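PDB 4TX3: peptide synthetase, module 7 from Actinoplanes teichomyceticus, which probably serves as the condensation-like domain of a teicoplanin peptide synthetase that recruits cytochrome P450 enzymes to crosslink the carrier-bound peptide. Local coordinates for residues B[249-254]-B[259-264]; B[266-271]-B[441-446]. All coordinates share one frame; numbering follows the deposited sequence.

Contact 1 (B[249-254]-B[259-264])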
loop_
_atom_site.group_PDB
_atom_site.type_symbol
_atom_site.label_atom_id
_atom_site.label_comp_id
_atom_site.label_asym_id
_atom_site.label_seq_id
_atom_site.Cartn_x
_atom_site.Cartn_y
_atom_site.Cartn_z
ATOM N N ARG B 249 -14.272 21.931 -10.983
ATOM C CA ARG B 249 -14.801 22.268 -12.314
ATOM C C ARG B 249 -13.983 21.634 -13.441
ATOM O O ARG B 249 -14.541 21.210 -14.453
ATOM C CB ARG B 249 -14.849 23.785 -12.522
ATOM C CG ARG B 249 -16.131 24.428 -12.033
ATOM C CD ARG B 249 -17.152 24.521 -13.148
ATOM N NE ARG B 249 -17.329 25.890 -13.628
ATOM C CZ ARG B 249 -17.853 26.200 -14.811
ATOM N NH1 ARG B 249 -18.228 25.233 -15.647
ATOM N NH2 ARG B 249 -17.977 27.475 -15.168
ATOM N N LEU B 250 -12.661 21.601 -13.268
ATOM C CA LEU B 250 -11.774 20.940 -14.216
ATOM C C LEU B 250 -12.096 19.461 -14.334
ATOM O O LEU B 250 -12.037 18.888 -15.413
ATOM C CB LEU B 250 -10.323 21.096 -13.795
ATOM C CG LEU B 250 -9.437 22.038 -14.597
ATOM C CD1 LEU B 250 -8.024 21.837 -14.118
ATOM C CD2 LEU B 250 -9.554 21.769 -16.087
ATOM N N ALA B 251 -12.428 18.846 -13.207
ATOM C CA ALA B 251 -12.770 17.437 -13.185
ATOM C C ALA B 251 -14.085 17.167 -13.916
ATOM O O ALA B 251 -14.291 16.078 -14.437
ATOM C CB ALA B 251 -12.844 16.940 -11.745
ATOM N N GLU B 252 -14.984 18.150 -13.957
ATOM C CA GLU B 252 -16.259 17.958 -14.652
ATOM C C GLU B 252 -16.048 17.718 -16.140
ATOM O O GLU B 252 -16.728 16.892 -16.750
ATOM C CB GLU B 252 -17.179 19.155 -14.459
ATOM C CG GLU B 252 -17.866 19.202 -13.116
ATOM C CD GLU B 252 -18.262 20.617 -12.743
ATOM O OE1 GLU B 252 -18.077 20.987 -11.566
ATOM O OE2 GLU B 252 -18.736 21.368 -13.630
ATOM N N ALA B 253 -15.103 18.443 -16.726
ATOM C CA ALA B 253 -14.742 18.203 -18.118
ATOM C C ALA B 253 -13.827 16.974 -18.270
ATOM O O ALA B 253 -13.471 16.626 -19.389
ATOM C CB ALA B 253 -14.090 19.439 -18.713
ATOM N N VAL B 254 -13.458 16.324 -17.154
ATOM C CA VAL B 254 -12.745 15.025 -17.180
ATOM C C VAL B 254 -13.622 13.944 -17.778
ATOM O O VAL B 254 -13.185 13.176 -18.643
ATOM C CB VAL B 254 -12.301 14.500 -15.748
ATOM C CG1 VAL B 254 -12.339 12.950 -15.659
ATOM C CG2 VAL B 254 -10.940 15.036 -15.324
ATOM N N ALA B 259 -10.636 11.878 -20.377
ATOM C CA ALA B 259 -9.323 12.280 -19.885
ATOM C C ALA B 259 -9.277 12.524 -18.381
ATOM O O ALA B 259 -10.068 13.282 -17.829
ATOM C CB ALA B 259 -8.854 13.520 -20.621
ATOM N N ASP B 260 -8.314 11.894 -17.728
ATOM C CA ASP B 260 -8.090 12.120 -16.309
ATOM C C ASP B 260 -7.334 13.425 -16.071
ATOM O O ASP B 260 -6.833 14.058 -17.005
ATOM C CB ASP B 260 -7.325 10.938 -15.705
ATOM C CG ASP B 260 -6.043 10.638 -16.458
ATOM O OD1 ASP B 260 -5.941 11.040 -17.647
ATOM O OD2 ASP B 260 -5.136 10.007 -15.868
ATOM N N MET B 261 -7.254 13.823 -14.810
ATOM C CA MET B 261 -6.634 15.083 -14.439
ATOM C C MET B 261 -5.178 15.253 -14.924
ATOM O O MET B 261 -4.811 16.351 -15.342
ATOM C CB MET B 261 -6.688 15.256 -12.919
ATOM C CG MET B 261 -6.191 16.599 -12.440
ATOM S SD MET B 261 -7.328 17.911 -12.943
ATOM C CE MET B 261 -8.921 17.272 -12.397
ATOM N N PRO B 262 -4.339 14.190 -14.858
ATOM C CA PRO B 262 -2.962 14.418 -15.339
ATOM C C PRO B 262 -2.897 14.897 -16.785
ATOM O O PRO B 262 -2.038 15.708 -17.130
ATOM C CB PRO B 262 -2.304 13.042 -15.197
ATOM C CG PRO B 262 -3.072 12.382 -14.097
ATOM C CD PRO B 262 -4.487 12.858 -14.230
ATOM N N GLN B 263 -3.815 14.432 -17.619
ATOM C CA GLN B 263 -3.808 14.845 -19.022
ATOM C C GLN B 263 -4.399 16.257 -19.206
ATOM O O GLN B 263 -3.964 17.003 -20.075
ATOM C CB GLN B 263 -4.565 13.826 -19.880
ATOM C CG GLN B 263 -3.971 12.428 -19.864
ATOM C CD GLN B 263 -4.734 11.453 -20.757
ATOM O OE1 GLN B 263 -5.909 11.650 -21.063
ATOM N NE2 GLN B 263 -4.057 10.402 -21.192
ATOM N N LEU B 264 -5.384 16.621 -18.385
ATOM C CA LEU B 264 -5.952 17.966 -18.427
ATOM C C LEU B 264 -4.903 19.018 -18.129
ATOM O O LEU B 264 -4.834 20.044 -18.806
ATOM C CB LEU B 264 -7.100 18.110 -17.430
ATOM C CG LEU B 264 -8.378 17.320 -17.700
ATOM C CD1 LEU B 264 -9.461 17.783 -16.774
ATOM C CD2 LEU B 264 -8.822 17.482 -19.114
#
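Val-254 and Leu-264 meet where helix 244-255 turns through a short loop into helix 261-278, a helix-loop-helix unit of the condensation-domain fold. The apolar packing has two centres. In one, Val-254 CG2 lies 3.4 Å from Leu-264 CD1, the two side chains nearly perpendicular, while Leu-250 and Leu-264 run side by side, pointing opposite ways, with Leu-250 CD2 4.0 Å from Leu-264 CD1. The other is Met-261. Its CG stands anti to the backbone N (chi1 -174°), and bends at both following torsions swing the thioether toward helix 244-255. There Met-261 SD lies 4.2 Å from Leu-250 CD1, and Met-261 CE rests against Ala-251 CB, 4.0 Å away. Val-254 CG2 also lies 4.2 Å from Met-261 CE. An alanine in place of Val-254 would probably open a gap beside Leu-264 CD1 and leave the Met-261 methyl freer to move. Outside the pair, Leu-264 also packs on Val-324 of helix 320-334, and Leu-250 on helix 429-448. Val-254 CG1 comes to 3.2 Å from Ala-259 O, and Leu-264 CD1 lies 3.1 Å from Leu-250 O.

Contact 2 (B[266-271]-B[441-446])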
loop_
_atom_site.group_PDB
_atom_site.type_symbol
_atom_site.label_atom_id
_atom_site.label_comp_id
_atom_site.label_asym_id
_atom_site.label_seq_id
_atom_site.Cartn_x
_atom_site.Cartn_y
_atom_site.Cartn_z
ATOM N N GLN B 266 -1.681 18.548 -18.351
ATOM C CA GLN B 266 -0.697 18.504 -19.421
ATOM C C GLN B 266 -1.144 19.370 -20.595
ATOM O O GLN B 266 -0.332 20.070 -21.208
ATOM C CB GLN B 266 -0.461 17.073 -19.871
ATOM C CG GLN B 266 0.578 16.962 -20.935
ATOM C CD GLN B 266 0.861 15.528 -21.267
ATOM O OE1 GLN B 266 0.449 14.629 -20.529
ATOM N NE2 GLN B 266 1.558 15.288 -22.389
ATOM N N ALA B 267 -2.443 19.337 -20.893
ATOM C CA ALA B 267 -2.995 20.187 -21.948
ATOM C C ALA B 267 -2.759 21.654 -21.617
ATOM O O ALA B 267 -2.159 22.397 -22.398
ATOM C CB ALA B 267 -4.470 19.916 -22.128
ATOM N N ALA B 268 -3.227 22.054 -20.437
ATOM C CA ALA B 268 -3.138 23.433 -19.989
ATOM C C ALA B 268 -1.701 23.974 -20.022
ATOM O O ALA B 268 -1.455 25.075 -20.524
ATOM C CB ALA B 268 -3.721 23.549 -18.581
ATOM N N LEU B 269 -0.759 23.194 -19.495
ATOM C CA LEU B 269 0.656 23.569 -19.514
ATOM C C LEU B 269 1.184 23.742 -20.947
ATOM O O LEU B 269 1.967 24.666 -21.223
ATOM C CB LEU B 269 1.499 22.527 -18.774
ATOM C CG LEU B 269 3.019 22.727 -18.815
ATOM C CD1 LEU B 269 3.448 24.005 -18.129
ATOM C CD2 LEU B 269 3.738 21.530 -18.212
ATOM N N ALA B 270 0.756 22.859 -21.852
ATOM C CA ALA B 270 1.179 22.953 -23.243
ATOM C C ALA B 270 0.654 24.259 -23.854
ATOM O O ALA B 270 1.355 24.919 -24.627
ATOM C CB ALA B 270 0.703 21.728 -24.057
ATOM N N MET B 271 -0.574 24.639 -23.508
ATOM C CA MET B 271 -1.127 25.900 -23.997
ATOM C C MET B 271 -0.339 27.067 -23.422
ATOM O O MET B 271 -0.134 28.087 -24.093
ATOM C CB MET B 271 -2.602 26.047 -23.628
ATOM C CG MET B 271 -3.519 25.156 -24.422
ATOM S SD MET B 271 -5.165 25.140 -23.688
ATOM C CE MET B 271 -6.048 26.326 -24.717
ATOM N N ARG B 441 -3.357 30.388 -13.317
ATOM C CA ARG B 441 -4.325 31.216 -14.032
ATOM C C ARG B 441 -4.901 30.498 -15.244
ATOM O O ARG B 441 -6.121 30.519 -15.453
ATOM C CB ARG B 441 -3.697 32.546 -14.442
ATOM C CG ARG B 441 -3.356 33.410 -13.228
ATOM C CD ARG B 441 -3.862 34.850 -13.341
ATOM N NE ARG B 441 -5.242 34.983 -13.826
ATOM C CZ ARG B 441 -5.597 35.797 -14.827
ATOM N NH1 ARG B 441 -4.669 36.532 -15.459
ATOM N NH2 ARG B 441 -6.872 35.872 -15.212
ATOM N N VAL B 442 -4.041 29.840 -16.021
ATOM C CA VAL B 442 -4.522 29.093 -17.176
ATOM C C VAL B 442 -5.485 28.017 -16.723
ATOM O O VAL B 442 -6.551 27.847 -17.305
ATOM C CB VAL B 442 -3.359 28.451 -17.985
ATOM C CG1 VAL B 442 -3.884 27.418 -18.974
ATOM C CG2 VAL B 442 -2.554 29.515 -18.680
ATOM N N LEU B 443 -5.117 27.303 -15.668
ATOM C CA LEU B 443 -5.996 26.261 -15.129
ATOM C C LEU B 443 -7.347 26.816 -14.640
ATOM O O LEU B 443 -8.390 26.196 -14.864
ATOM C CB LEU B 443 -5.290 25.500 -14.007
ATOM C CG LEU B 443 -4.201 24.580 -14.580
ATOM C CD1 LEU B 443 -3.122 24.331 -13.572
ATOM C CD2 LEU B 443 -4.795 23.267 -15.069
ATOM N N GLU B 444 -7.356 27.992 -14.019
ATOM C CA GLU B 444 -8.641 28.590 -13.623
ATOM C C GLU B 444 -9.546 28.943 -14.824
ATOM O O GLU B 444 -10.701 28.492 -14.887
ATOM C CB GLU B 444 -8.403 29.829 -12.768
ATOM C CG GLU B 444 -7.741 29.529 -11.433
ATOM C CD GLU B 444 -7.170 30.772 -10.765
ATOM O OE1 GLU B 444 -6.997 31.802 -11.461
ATOM O OE2 GLU B 444 -6.901 30.726 -9.543
ATOM N N GLN B 445 -9.024 29.728 -15.773
ATOM C CA GLN B 445 -9.771 30.120 -16.982
ATOM C C GLN B 445 -10.337 28.932 -17.740
ATOM O O GLN B 445 -11.478 28.928 -18.195
ATOM C CB GLN B 445 -8.879 30.922 -17.939
ATOM C CG GLN B 445 -8.185 32.085 -17.291
ATOM C CD GLN B 445 -7.119 32.684 -18.180
ATOM O OE1 GLN B 445 -7.278 32.769 -19.403
ATOM N NE2 GLN B 445 -6.013 33.095 -17.572
ATOM N N VAL B 446 -9.506 27.925 -17.884
ATOM C CA VAL B 446 -9.838 26.787 -18.697
ATOM C C VAL B 446 -10.880 25.940 -17.946
ATOM O O VAL B 446 -11.761 25.322 -18.551
ATOM C CB VAL B 446 -8.532 26.022 -19.057
ATOM C CG1 VAL B 446 -8.644 24.565 -18.782
ATOM C CG2 VAL B 446 -8.122 26.307 -20.503
#
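The backbone bond from Val-446 N to Val-442 O, 3.0 Å, belongs to the helical turn that sets these two valines on one face of helix 429-448, both directed at helix 261-278. Within the condensation-domain fold the two helices join parts of the chain 170 residues apart; the short axes of 266-271 and 441-446 pass 9.5 Å apart at 116°. Ala-268 and Leu-443 make the nearest backbone pair, CA to CA 6.3 Å. The alanine CB fits between two residues of the other helix: Ala-268 CB lies 3.7 Å from Leu-443 CD2 and 3.9 Å from Val-442 CG1. That valine methyl is placed anti to the backbone N (chi1 167°), which also leaves it 3.7 Å from Ala-268 O. Leu-443 starts off at an angle to helix 261-278, but its CD2 branch reaches back to the alanine. One turn farther along, Met-271 SD makes a looser approach to Val-446 CG2, 4.5 Å. On helix 429-448, Arg-441 makes a salt bridge to Asp-458, and Gln-445 bonds to that residue's backbone O. With buried apolar groups, carbon and one thioether sulfur, at every touching side chain, the joint depends on shape fit and exclusion of water rather than on paired charges.

Overall arrangement
Contacts 1 and 2 follow each other along helix 261-278, their centres about 11 Å apart and on the same side of the chain's centre. The first part of this helix packs on the helix just before it, 244-255; the next turns cross helix 429-448, which arrives some 170 residues later. Leu-250 ties the two together, its CD1 lying 3.7 Å from Leu-443 CD2 and its CD2 4.0 Å from Val-446 CG1, so three helices share one apolar core. Helix 320-334 also packs on both contacts. The shared core thus fastens the late helix 429-448 onto a local helix pair beside strand 363-369 of the four-stranded sheet, within the condensation-domain fold.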